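PDB 6USS: sulfatase from Bacteroides fragilis CAG:558, which probably hydrolyses aryl sulfate esters as a calcium-dependent member of the sulfatase family. Local coordinates for residues Asp43-Gln47 with Val356-Met360; Asn68-Leu72 with Leu299-Asp304; Ala73-Val77 with Val368-Thr372; Val77-Tyr83 with Thr372-Leu378. The protein carries 1 engineered substitution. All coordinates share one frame; numbering follows the deposited sequence.

Interaction 1 (Asp43-Gln47 with Val356-Met360); sequences DMGWQ and VREPM. With CA (calcium ion), chain C.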
loop_
_atom_site.group_PDB
_atom_site.type_symbol
_atom_site.label_atom_id
_atom_site.label_comp_id
_atom_site.label_asym_id
_atom_site.label_seq_id
_atom_site.Cartn_x
_atom_site.Cartn_y
_atom_site.Cartn_z
ATOM N N ASP A 43 23.961 10.057 -0.943
ATOM C CA ASP A 43 25.246 10.581 -1.414
ATOM C C ASP A 43 26.032 11.293 -0.313
ATOM O O ASP A 43 26.797 12.220 -0.591
ATOM C CB ASP A 43 25.067 11.539 -2.604
ATOM C CG ASP A 43 24.509 10.853 -3.843
ATOM O OD1 ASP A 43 24.465 9.604 -3.839
ATOM O OD2 ASP A 43 24.120 11.565 -4.809
ATOM N N MET A 44 25.857 10.882 0.941
ATOM C CA MET A 44 26.583 11.479 2.054
ATOM C C MET A 44 27.902 10.730 2.283
ATOM O O MET A 44 27.911 9.501 2.401
ATOM C CB MET A 44 25.711 11.465 3.313
ATOM C CG MET A 44 26.393 11.980 4.578
ATOM S SD MET A 44 25.407 11.814 6.083
ATOM C CE MET A 44 26.538 12.469 7.318
ATOM N N GLY A 45 29.027 11.479 2.351
ATOM C CA GLY A 45 30.326 10.859 2.521
ATOM C C GLY A 45 30.679 10.526 3.980
ATOM O O GLY A 45 30.093 11.033 4.936
ATOM N N TRP A 46 31.686 9.658 4.127
ATOM C CA TRP A 46 32.213 9.294 5.439
ATOM C C TRP A 46 32.609 10.491 6.295
ATOM O O TRP A 46 32.722 10.352 7.522
ATOM C CB TRP A 46 33.440 8.415 5.267
ATOM C CG TRP A 46 33.779 7.525 6.433
ATOM C CD1 TRP A 46 32.945 6.644 7.070
ATOM C CD2 TRP A 46 35.066 7.385 7.059
ATOM N NE1 TRP A 46 33.635 5.971 8.056
ATOM C CE2 TRP A 46 34.932 6.417 8.080
ATOM C CE3 TRP A 46 36.308 7.997 6.869
ATOM C CZ2 TRP A 46 36.000 6.037 8.902
ATOM C CZ3 TRP A 46 37.372 7.621 7.688
ATOM C CH2 TRP A 46 37.210 6.640 8.686
ATOM N N GLN A 47 32.860 11.651 5.688
ATOM C CA GLN A 47 33.333 12.810 6.431
ATOM C C GLN A 47 32.422 14.018 6.266
ATOM O O GLN A 47 32.838 15.138 6.592
ATOM C CB GLN A 47 34.760 13.160 5.997
ATOM C CG GLN A 47 35.817 12.132 6.414
ATOM C CD GLN A 47 36.287 12.342 7.839
ATOM O OE1 GLN A 47 36.155 13.436 8.378
ATOM N NE2 GLN A 47 36.860 11.302 8.449
ATOM N N VAL A 356 32.447 3.961 -1.013
ATOM C CA VAL A 356 31.701 2.881 -0.369
ATOM C C VAL A 356 31.709 2.935 1.157
ATOM O O VAL A 356 30.834 2.316 1.790
ATOM C CB VAL A 356 32.206 1.501 -0.855
ATOM C CG1 VAL A 356 31.910 1.321 -2.332
ATOM C CG2 VAL A 356 33.698 1.332 -0.562
ATOM N N ARG A 357 32.628 3.634 1.830
ATOM C CA ARG A 357 32.601 3.694 3.289
ATOM C C ARG A 357 31.642 4.793 3.747
ATOM O O ARG A 357 31.857 5.969 3.448
ATOM C CB ARG A 357 33.999 3.918 3.860
ATOM C CG ARG A 357 34.126 3.297 5.248
ATOM C CD ARG A 357 35.305 3.828 6.042
ATOM N NE ARG A 357 36.554 3.234 5.600
ATOM C CZ ARG A 357 37.421 2.626 6.404
ATOM N NH1 ARG A 357 37.165 2.537 7.706
ATOM N NH2 ARG A 357 38.546 2.111 5.904
ATOM N N GLU A 358 30.589 4.400 4.512
ATOM C CA GLU A 358 29.442 5.224 4.884
ATOM C C GLU A 358 29.396 5.516 6.383
ATOM O O GLU A 358 29.798 4.686 7.198
ATOM C CB GLU A 358 28.136 4.522 4.485
ATOM C CG GLU A 358 28.047 4.160 3.019
ATOM C CD GLU A 358 28.451 5.326 2.142
ATOM O OE1 GLU A 358 29.353 5.137 1.298
ATOM O OE2 GLU A 358 27.877 6.430 2.320
ATOM N N PRO A 359 28.877 6.672 6.781
ATOM C CA PRO A 359 28.665 6.931 8.214
ATOM C C PRO A 359 27.453 6.169 8.725
ATOM O O PRO A 359 26.373 6.232 8.129
ATOM C CB PRO A 359 28.433 8.442 8.271
ATOM C CG PRO A 359 27.867 8.769 6.896
ATOM C CD PRO A 359 28.606 7.858 5.950
ATOM N N MET A 360 27.623 5.460 9.844
ATOM C CA MET A 360 26.553 4.606 10.336
ATOM C C MET A 360 26.509 4.648 11.855
ATOM O O MET A 360 27.543 4.564 12.526
ATOM C CB MET A 360 26.721 3.171 9.843
ATOM C CG MET A 360 25.628 2.220 10.280
ATOM S SD MET A 360 26.018 0.533 9.776
ATOM C CE MET A 360 24.879 -0.380 10.807
HETATM CA CA CA C . 22.999 7.860 -3.702
HETATM O O HOH W 1 31.894 3.671 8.362
HETATM O O HOH W 2 32.424 8.066 1.871
#

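Interaction 2 (Asn68-Leu72 with Leu299-Asp304); sequences NMERL and LGDLMD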
loop_
_atom_site.group_PDB
_atom_site.type_symbol
_atom_site.label_atom_id
_atom_site.label_comp_id
_atom_site.label_asym_id
_atom_site.label_seq_id
_atom_site.Cartn_x
_atom_site.Cartn_y
_atom_site.Cartn_z
ATOM N N ASN A 68 23.133 16.802 15.936
ATOM C CA ASN A 68 22.181 15.753 16.300
ATOM C C ASN A 68 22.751 14.357 16.026
ATOM O O ASN A 68 22.438 13.407 16.754
ATOM C CB ASN A 68 20.864 15.954 15.558
ATOM C CG ASN A 68 20.121 17.210 15.995
ATOM O OD1 ASN A 68 19.639 17.310 17.123
ATOM N ND2 ASN A 68 19.997 18.164 15.079
ATOM N N MET A 69 23.577 14.211 14.975
ATOM C CA MET A 69 24.350 12.982 14.790
ATOM C C MET A 69 25.278 12.726 15.981
ATOM O O MET A 69 25.436 11.581 16.415
ATOM C CB MET A 69 25.167 13.054 13.488
ATOM C CG MET A 69 24.362 12.948 12.202
ATOM S SD MET A 69 25.398 12.989 10.714
ATOM C CE MET A 69 26.418 11.518 10.894
ATOM N N GLU A 70 25.926 13.774 16.508
ATOM C CA GLU A 70 26.795 13.597 17.671
ATOM C C GLU A 70 25.993 13.153 18.886
ATOM O O GLU A 70 26.396 12.234 19.614
ATOM C CB GLU A 70 27.532 14.898 17.977
ATOM C CG GLU A 70 28.523 15.327 16.940
ATOM C CD GLU A 70 29.116 16.700 17.238
ATOM O OE1 GLU A 70 29.226 17.060 18.430
ATOM O OE2 GLU A 70 29.483 17.415 16.280
ATOM N N ARG A 71 24.864 13.823 19.125
ATOM C CA ARG A 71 23.898 13.415 20.141
ATOM C C ARG A 71 23.520 11.934 20.002
ATOM O O ARG A 71 23.588 11.168 20.973
ATOM C CB ARG A 71 22.664 14.324 20.027
ATOM C CG ARG A 71 21.714 14.311 21.199
ATOM C CD ARG A 71 20.777 15.524 21.180
ATOM N NE ARG A 71 19.399 15.151 21.496
ATOM C CZ ARG A 71 18.393 15.239 20.632
ATOM N NH1 ARG A 71 18.632 15.700 19.413
ATOM N NH2 ARG A 71 17.155 14.877 20.978
ATOM N N LEU A 72 23.105 11.518 18.795
ATOM C CA LEU A 72 22.715 10.124 18.573
ATOM C C LEU A 72 23.873 9.168 18.861
ATOM O O LEU A 72 23.678 8.103 19.464
ATOM C CB LEU A 72 22.196 9.948 17.142
ATOM C CG LEU A 72 21.584 8.596 16.739
ATOM C CD1 LEU A 72 20.304 8.327 17.501
ATOM C CD2 LEU A 72 21.327 8.515 15.234
ATOM N N LEU A 299 17.080 14.906 11.475
ATOM C CA LEU A 299 17.371 13.853 12.443
ATOM C C LEU A 299 17.019 14.308 13.850
ATOM O O LEU A 299 16.379 13.576 14.614
ATOM C CB LEU A 299 18.841 13.448 12.371
ATOM C CG LEU A 299 19.308 12.387 13.383
ATOM C CD1 LEU A 299 18.827 10.983 13.012
ATOM C CD2 LEU A 299 20.803 12.410 13.525
ATOM N N GLY A 300 17.439 15.523 14.209
ATOM C CA GLY A 300 17.069 16.064 15.502
ATOM C C GLY A 300 15.566 16.147 15.696
ATOM O O GLY A 300 15.058 15.840 16.775
ATOM N N ASP A 301 14.837 16.549 14.651
ATOM C CA ASP A 301 13.396 16.754 14.785
ATOM C C ASP A 301 12.667 15.442 15.062
ATOM O O ASP A 301 11.736 15.405 15.876
ATOM C CB ASP A 301 12.823 17.419 13.530
ATOM C CG ASP A 301 13.269 18.868 13.364
ATOM O OD1 ASP A 301 13.683 19.506 14.355
ATOM O OD2 ASP A 301 13.184 19.381 12.229
ATOM N N LEU A 302 13.065 14.360 14.384
ATOM C CA LEU A 302 12.510 13.049 14.705
ATOM C C LEU A 302 12.945 12.589 16.099
ATOM O O LEU A 302 12.148 12.004 16.845
ATOM C CB LEU A 302 12.919 12.030 13.637
ATOM C CG LEU A 302 12.476 12.392 12.223
ATOM C CD1 LEU A 302 13.090 11.454 11.169
ATOM C CD2 LEU A 302 10.940 12.401 12.141
ATOM N N MET A 303 14.200 12.859 16.475
ATOM C CA MET A 303 14.667 12.459 17.798
ATOM C C MET A 303 13.885 13.178 18.896
ATOM O O MET A 303 13.558 12.576 19.931
ATOM C CB MET A 303 16.170 12.719 17.927
ATOM C CG MET A 303 17.066 11.728 17.152
ATOM S SD MET A 303 18.815 12.246 16.969
ATOM C CE MET A 303 19.453 11.944 18.630
ATOM N N ASP A 304 13.564 14.461 18.681
ATOM C CA ASP A 304 12.753 15.194 19.647
ATOM C C ASP A 304 11.325 14.691 19.634
ATOM O O ASP A 304 10.690 14.601 20.691
ATOM C CB ASP A 304 12.768 16.701 19.370
ATOM C CG ASP A 304 14.172 17.279 19.329
ATOM O OD1 ASP A 304 15.116 16.635 19.854
ATOM O OD2 ASP A 304 14.336 18.389 18.771
#

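Interaction 3 (Ala73-Val77 with Val368-Thr372); sequences AKQGV and VKPDT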
loop_
_atom_site.group_PDB
_atom_site.type_symbol
_atom_site.label_atom_id
_atom_site.label_comp_id
_atom_site.label_asym_id
_atom_site.label_seq_id
_atom_site.Cartn_x
_atom_site.Cartn_y
_atom_site.Cartn_z
ATOM N N ALA A 73 25.096 9.546 18.469
ATOM C CA ALA A 73 26.237 8.661 18.676
ATOM C C ALA A 73 26.582 8.544 20.156
ATOM O O ALA A 73 26.926 7.452 20.626
ATOM C CB ALA A 73 27.440 9.150 17.870
ATOM N N LYS A 74 26.501 9.657 20.905
ATOM C CA LYS A 74 26.737 9.593 22.349
ATOM C C LYS A 74 25.764 8.657 23.052
ATOM O O LYS A 74 26.076 8.175 24.140
ATOM C CB LYS A 74 26.667 10.987 22.999
ATOM C CG LYS A 74 27.954 11.822 22.842
ATOM C CD LYS A 74 27.770 13.273 23.356
ATOM C CE LYS A 74 28.294 14.321 22.344
ATOM N NZ LYS A 74 27.161 15.002 21.595
ATOM N N GLN A 75 24.595 8.387 22.460
ATOM C CA GLN A 75 23.639 7.440 23.014
ATOM C C GLN A 75 23.693 6.066 22.353
ATOM O O GLN A 75 22.967 5.161 22.786
ATOM C CB GLN A 75 22.228 8.007 22.904
ATOM C CG GLN A 75 22.087 9.365 23.550
ATOM C CD GLN A 75 20.900 10.160 22.997
ATOM O OE1 GLN A 75 20.692 10.240 21.775
ATOM N NE2 GLN A 75 20.130 10.769 23.895
ATOM N N GLY A 76 24.527 5.880 21.327
ATOM C CA GLY A 76 24.588 4.606 20.638
ATOM C C GLY A 76 25.978 4.162 20.221
ATOM O O GLY A 76 26.977 4.501 20.872
ATOM N N VAL A 77 26.054 3.385 19.141
ATOM C CA VAL A 77 27.312 2.874 18.613
ATOM C C VAL A 77 27.506 3.457 17.223
ATOM O O VAL A 77 26.538 3.609 16.464
ATOM C CB VAL A 77 27.342 1.326 18.574
ATOM C CG1 VAL A 77 26.241 0.779 17.664
ATOM C CG2 VAL A 77 28.729 0.789 18.141
ATOM N N VAL A 368 22.242 -1.588 23.163
ATOM C CA VAL A 368 23.498 -1.094 22.620
ATOM C C VAL A 368 24.107 -0.134 23.638
ATOM O O VAL A 368 23.426 0.776 24.136
ATOM C CB VAL A 368 23.273 -0.449 21.240
ATOM C CG1 VAL A 368 24.412 0.493 20.843
ATOM C CG2 VAL A 368 23.098 -1.550 20.210
ATOM N N LYS A 369 25.369 -0.368 23.990
ATOM C CA LYS A 369 25.988 0.425 25.032
ATOM C C LYS A 369 26.363 1.793 24.476
ATOM O O LYS A 369 26.977 1.877 23.404
ATOM C CB LYS A 369 27.187 -0.315 25.612
ATOM C CG LYS A 369 26.763 -1.567 26.443
ATOM C CD LYS A 369 25.412 -1.347 27.222
ATOM C CE LYS A 369 24.486 -2.588 27.257
ATOM N NZ LYS A 369 23.141 -2.318 27.885
ATOM N N PRO A 370 25.982 2.879 25.145
ATOM C CA PRO A 370 26.108 4.211 24.537
ATOM C C PRO A 370 27.558 4.655 24.394
ATOM O O PRO A 370 28.468 4.161 25.063
ATOM C CB PRO A 370 25.333 5.137 25.498
ATOM C CG PRO A 370 25.245 4.402 26.769
ATOM C CD PRO A 370 25.296 2.914 26.447
ATOM N N ASP A 371 27.758 5.575 23.448
ATOM C CA ASP A 371 29.046 6.222 23.201
ATOM C C ASP A 371 30.144 5.222 22.863
ATOM O O ASP A 371 31.267 5.315 23.363
ATOM C CB ASP A 371 29.467 7.088 24.389
ATOM C CG ASP A 371 30.492 8.152 23.995
ATOM O OD1 ASP A 371 30.454 8.615 22.826
ATOM O OD2 ASP A 371 31.337 8.522 24.844
ATOM N N THR A 372 29.831 4.269 21.991
ATOM C CA THR A 372 30.804 3.241 21.642
ATOM C C THR A 372 31.023 3.216 20.133
ATOM O O THR A 372 30.277 3.829 19.357
ATOM C CB THR A 372 30.374 1.859 22.168
ATOM O OG1 THR A 372 29.114 1.472 21.598
ATOM C CG2 THR A 372 30.217 1.905 23.667
HETATM O O HOH W 3 29.215 6.372 19.411
HETATM O O HOH W 4 22.230 2.666 22.510
#

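Interaction 4 (Val77-Tyr83 with Thr372-Leu378); sequences VMFTQAY and TKCDKYL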
loop_
_atom_site.group_PDB
_atom_site.type_symbol
_atom_site.label_atom_id
_atom_site.label_comp_id
_atom_site.label_asym_id
_atom_site.label_seq_id
_atom_site.Cartn_x
_atom_site.Cartn_y
_atom_site.Cartn_z
ATOM N N VAL A 77 26.054 3.385 19.141
ATOM C CA VAL A 77 27.312 2.874 18.613
ATOM C C VAL A 77 27.506 3.457 17.223
ATOM O O VAL A 77 26.538 3.609 16.464
ATOM C CB VAL A 77 27.342 1.326 18.574
ATOM C CG1 VAL A 77 26.241 0.779 17.664
ATOM C CG2 VAL A 77 28.729 0.789 18.141
ATOM N N MET A 78 28.756 3.810 16.906
ATOM C CA MET A 78 29.159 4.205 15.565
ATOM C C MET A 78 29.832 3.026 14.882
ATOM O O MET A 78 30.630 2.317 15.501
ATOM C CB MET A 78 30.134 5.381 15.597
ATOM C CG MET A 78 29.637 6.620 16.319
ATOM S SD MET A 78 30.993 7.787 16.588
ATOM C CE MET A 78 31.655 7.923 14.914
ATOM N N PHE A 79 29.536 2.827 13.606
ATOM C CA PHE A 79 30.245 1.829 12.814
ATOM C C PHE A 79 31.233 2.561 11.916
ATOM O O PHE A 79 30.834 3.256 10.978
ATOM C CB PHE A 79 29.276 0.970 12.007
ATOM C CG PHE A 79 28.554 -0.055 12.836
ATOM C CD1 PHE A 79 27.353 0.259 13.471
ATOM C CD2 PHE A 79 29.085 -1.328 13.000
ATOM C CE1 PHE A 79 26.684 -0.680 14.231
ATOM C CE2 PHE A 79 28.425 -2.278 13.767
ATOM C CZ PHE A 79 27.223 -1.949 14.385
ATOM N N THR A 80 32.516 2.430 12.217
ATOM C CA THR A 80 33.544 3.164 11.495
ATOM C C THR A 80 33.992 2.453 10.221
ATOM O O THR A 80 34.798 3.013 9.466
ATOM C CB THR A 80 34.753 3.427 12.411
ATOM O OG1 THR A 80 35.279 2.183 12.881
ATOM C CG2 THR A 80 34.346 4.264 13.597
ATOM N N GLN A 81 33.477 1.254 9.945
ATOM C CA GLN A 81 33.826 0.520 8.728
ATOM C C GLN A 81 32.574 -0.118 8.110
ATOM O O GLN A 81 32.511 -1.317 7.855
ATOM C CB GLN A 81 34.914 -0.513 9.028
ATOM C CG GLN A 81 35.951 -0.633 7.930
ATOM C CD GLN A 81 37.167 -1.512 8.299
ATOM O OE1 GLN A 81 38.211 -1.444 7.645
ATOM N NE2 GLN A 81 37.029 -2.324 9.340
ATOM N N ALA A 82 31.558 0.703 7.834
ATOM C CA ALA A 82 30.319 0.246 7.206
ATOM C C ALA A 82 30.335 0.539 5.708
ATOM O O ALA A 82 30.651 1.655 5.298
ATOM C CB ALA A 82 29.101 0.916 7.855
ATOM N N TYR A 83 29.956 -0.454 4.893
ATOM C CA TYR A 83 30.024 -0.352 3.438
ATOM C C TYR A 83 28.656 -0.438 2.758
ATOM O O TYR A 83 27.773 -1.195 3.172
ATOM C CB TYR A 83 30.943 -1.437 2.854
ATOM C CG TYR A 83 32.376 -1.223 3.246
ATOM C CD1 TYR A 83 33.110 -0.172 2.707
ATOM C CD2 TYR A 83 32.986 -2.036 4.194
ATOM C CE1 TYR A 83 34.433 0.054 3.089
ATOM C CE2 TYR A 83 34.305 -1.822 4.577
ATOM C CZ TYR A 83 35.020 -0.774 4.025
ATOM O OH TYR A 83 36.319 -0.571 4.419
ATOM N N THR A 372 29.831 4.269 21.991
ATOM C CA THR A 372 30.804 3.241 21.642
ATOM C C THR A 372 31.023 3.216 20.133
ATOM O O THR A 372 30.277 3.829 19.357
ATOM C CB THR A 372 30.374 1.859 22.168
ATOM O OG1 THR A 372 29.114 1.472 21.598
ATOM C CG2 THR A 372 30.217 1.905 23.667
ATOM N N LYS A 373 32.089 2.515 19.727
ATOM C CA LYS A 373 32.472 2.376 18.326
ATOM C C LYS A 373 32.729 0.913 17.998
ATOM O O LYS A 373 33.141 0.137 18.859
ATOM C CB LYS A 373 33.728 3.195 17.991
ATOM C CG LYS A 373 33.535 4.694 18.000
ATOM C CD LYS A 373 34.873 5.418 17.898
ATOM C CE LYS A 373 34.766 6.898 18.297
ATOM N NZ LYS A 373 35.350 7.817 17.268
ATOM N N CYS A 374 32.473 0.538 16.747
ATOM C CA CYS A 374 32.685 -0.827 16.296
ATOM C C CYS A 374 33.443 -0.798 14.983
ATOM O O CYS A 374 32.951 -0.273 13.974
ATOM C CB CYS A 374 31.373 -1.592 16.122
ATOM S SG CYS A 374 31.706 -3.317 15.631
ATOM N N ASP A 375 34.619 -1.404 15.006
ATOM C CA ASP A 375 35.578 -1.457 13.912
ATOM C C ASP A 375 35.249 -2.537 12.888
ATOM O O ASP A 375 35.755 -2.478 11.760
ATOM C CB ASP A 375 36.967 -1.734 14.513
ATOM C CG ASP A 375 38.099 -1.153 13.711
ATOM O OD1 ASP A 375 37.851 -0.414 12.718
ATOM O OD2 ASP A 375 39.261 -1.442 14.096
ATOM N N LYS A 376 34.442 -3.532 13.263
ATOM C CA LYS A 376 34.200 -4.679 12.392
ATOM C C LYS A 376 33.393 -4.263 11.168
ATOM O O LYS A 376 32.471 -3.451 11.259
ATOM C CB LYS A 376 33.473 -5.790 13.152
ATOM C CG LYS A 376 34.147 -6.177 14.479
ATOM C CD LYS A 376 35.619 -6.456 14.247
ATOM C CE LYS A 376 36.291 -7.095 15.446
ATOM N NZ LYS A 376 37.527 -7.782 14.943
ATOM N N TYR A 377 33.734 -4.819 10.015
ATOM C CA TYR A 377 33.085 -4.338 8.808
ATOM C C TYR A 377 31.771 -5.066 8.549
ATOM O O TYR A 377 31.581 -6.220 8.944
ATOM C CB TYR A 377 34.007 -4.429 7.586
ATOM C CG TYR A 377 34.647 -5.767 7.223
ATOM C CD1 TYR A 377 33.881 -6.890 6.924
ATOM C CD2 TYR A 377 36.035 -5.873 7.088
ATOM C CE1 TYR A 377 34.483 -8.100 6.544
ATOM C CE2 TYR A 377 36.644 -7.075 6.723
ATOM C CZ TYR A 377 35.862 -8.184 6.449
ATOM O OH TYR A 377 36.459 -9.375 6.073
ATOM N N LEU A 378 30.849 -4.349 7.906
ATOM C CA LEU A 378 29.574 -4.894 7.476
ATOM C C LEU A 378 29.186 -4.220 6.166
ATOM O O LEU A 378 29.740 -3.182 5.796
ATOM C CB LEU A 378 28.499 -4.694 8.548
ATOM C CG LEU A 378 28.251 -3.243 8.973
ATOM C CD1 LEU A 378 27.285 -2.495 8.031
ATOM C CD2 LEU A 378 27.729 -3.217 10.398
HETATM O O HOH W 5 32.159 -0.949 11.384
#

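Interaction 1 (Asp43-Gln47 with Val356-Met360)
Trp46 and Glu358 bring the two backbones to 5.0 Å between their CA atoms, where the calcium-binding loop after strand 35-41 lies against strand 357-363 of the alkaline-phosphatase-like sulfatase core. No direct hydrogen bond joins the segments; two waters do the work. One accepts from Trp46 N and donates to Arg357 O, the other accepts from Trp46 NE1 and donates to Glu358 O, so both N-H groups of the tryptophan reach the strand through solvent. Arg357 runs alongside the indole, pointing the same way. Its CD lies over the five-membered ring, 3.5 Å from the centroid, a CH-pi contact, and its CZ follows over the six-membered ring at 4.8 Å, a cation-pi contact with the planes 53° apart. The guanidinium also bridges to Glu353 and bonds Thr80 O, and these bonds probably hold the arginine beside the indole. Pro359 packs against the loop: its CD is 3.6 Å from Gly45 O, and its CG meets CE of Met44, whose chain is extended throughout. Met44 O bonds the hydroxyl of Ser321. At the head of the loop Asp43, which is also salt-bridged to Lys348, binds the calcium ion through OD1 at 2.3 Å.

Interaction 2 (Asn68-Leu72 with Leu299-Asp304)
Arg71 and Asp304 form the salt bridge of this helix pair, NH2 to OD1 at 2.9 Å. As a hydrogen bond it is weak, with an N-H...O angle of 130°; the carboxylate comes in obliquely, the planes 43° apart. Asp307, further along helix 283-308, adds only a long, weak ion pair to the same NH2. A further polar link comes from Asp296, just before Leu299: its two carboxylate oxygens accept from Asn68 ND2 and from the backbone N of Met69, near the start of helix 67-74.

Between these polar ends the short segments 68-72 and 299-304 pack with their axes 9.8 Å apart and 47° between their N-to-C directions. They come closest at Gly300, where the absence of a side chain admits the flat amide of Asn68, its OD1 3.3 Å from Gly300 CA. Further in, Met303 has the largest share of the buried area. Its chain bends at the last torsion (chi3 75°), which turns CE back against Leu72 CB at 3.7 Å and over one face of the Arg71 guanidinium. Leu299 reaches across with CD2 to Met69 CG at 3.8 Å, while its CD1 meets CD2 of Leu72. Leu72 and Met69 continue inward onto Phe319 of strand 315-321, so helix 67-74 lies on the central sheet; Met303 touches Arg363 of strand 357-363.

The chemistry is thus layered: methionine and leucine carry the buried side, and charged groups close the partly exposed one. Arg71 belongs to both layers, with a methyl-covered face and a weakly aligned carboxylate partner.

Interaction 3 (Ala73-Val77 with Val368-Thr372)
This contact, made largely by backbone atoms, lies where helix 67-74 gives way to strand 77-83 beside the loop leading to strand 372-374. Its straightest bond runs from Thr372 N to Gly76 O, 3.1 Å with an N-H...O angle of 171° and the donor in the carbonyl plane. It starts the parallel ladder that pairs Val77 with Thr372. Ala73 O, at the helix end, accepts from Gly76 N and receives a weak bond from Asp371 N. Water takes part as well, one molecule donating to Gln75 O and to Val368 O. Pro370 lays its CB against Lys74 O, 3.4 Å away.

Among the side chains, Val77 CG1 meets Val368 CG1 at 3.7 Å, the two crossing at about a right angle. Thr372 places OG1 between its own backbone N and carbonyl carbon (chi1 61°), from where it bonds Lys369 O at 2.8 Å and also touches CB and CG2 of Val77. The hydroxyl thus closes the turn from Lys369 to Thr372 while packing on Val77.

Leu411 of helix 408-412 packs on both valines, Val77 also bonds by its backbone to Val362 of strand 357-363, and Gln75 reaches Arg363 of that strand.

Interaction 4 (Val77-Tyr83 with Thr372-Leu378)
Met78, Cys374 and Thr80 lace two parallel strands together by backbone bonds: Met78 N to Thr372 O, Cys374 N to Met78 O at 2.8 Å, and Thr80 N to Cys374 O. The chain turns a corner at Thr80 and Gln81, the register slips by one residue, and a second short ladder follows, with a weak bond from Leu378 N to Gln81 O and one from Tyr83 N to Leu378 O at 2.9 Å. A water accepts from Gln81 N and donates to Cys374 O and Lys376 O, and the extended Gln81 side chain sends NE2 to Asp375 O at 2.7 Å, nearly along the C=O axis but with a bent N-H...O angle of 132°.

Apolar contacts gather on the face bearing Phe79, Cys374 and Leu378. Leu378 CD2 lies over one face of the Phe79 ring, 3.5 Å from Phe79 CD2; its CG lies between backbone N and carbonyl carbon (chi1 58°). Cys374 approaches obliquely, its SG 4.9 Å from the ring centroid, a sulfur-aromatic contact. Tyr377 CB touches the ring edge of Tyr83.

Water and an amide thus serve Gln81 N, Cys374 O, Lys376 O and Asp375 O, while Phe79 and Leu378 meet across the break.

All four contacts belong to the sulfatase fold and join early chain, residues 43 to 83, to segments more than 200 residues later. Strand 77-83 sits at the junction: strand 357-363 of interaction 1 pairs with it antiparallel and strand 372-374 of interaction 4 parallel; the centres of interactions 1 and 4 are about 12 Å apart. Interaction 3 shares Val77 and Thr372 with interaction 4 and helix 67-74 with interaction 2, about 13 Å between centres. Interaction 2 is nested inside the loop closed by interaction 1, and Met69 touches Met44 between them; the other pairs interleave. Together they join the calcium loop, helix 67-74 and the strands around 77-83.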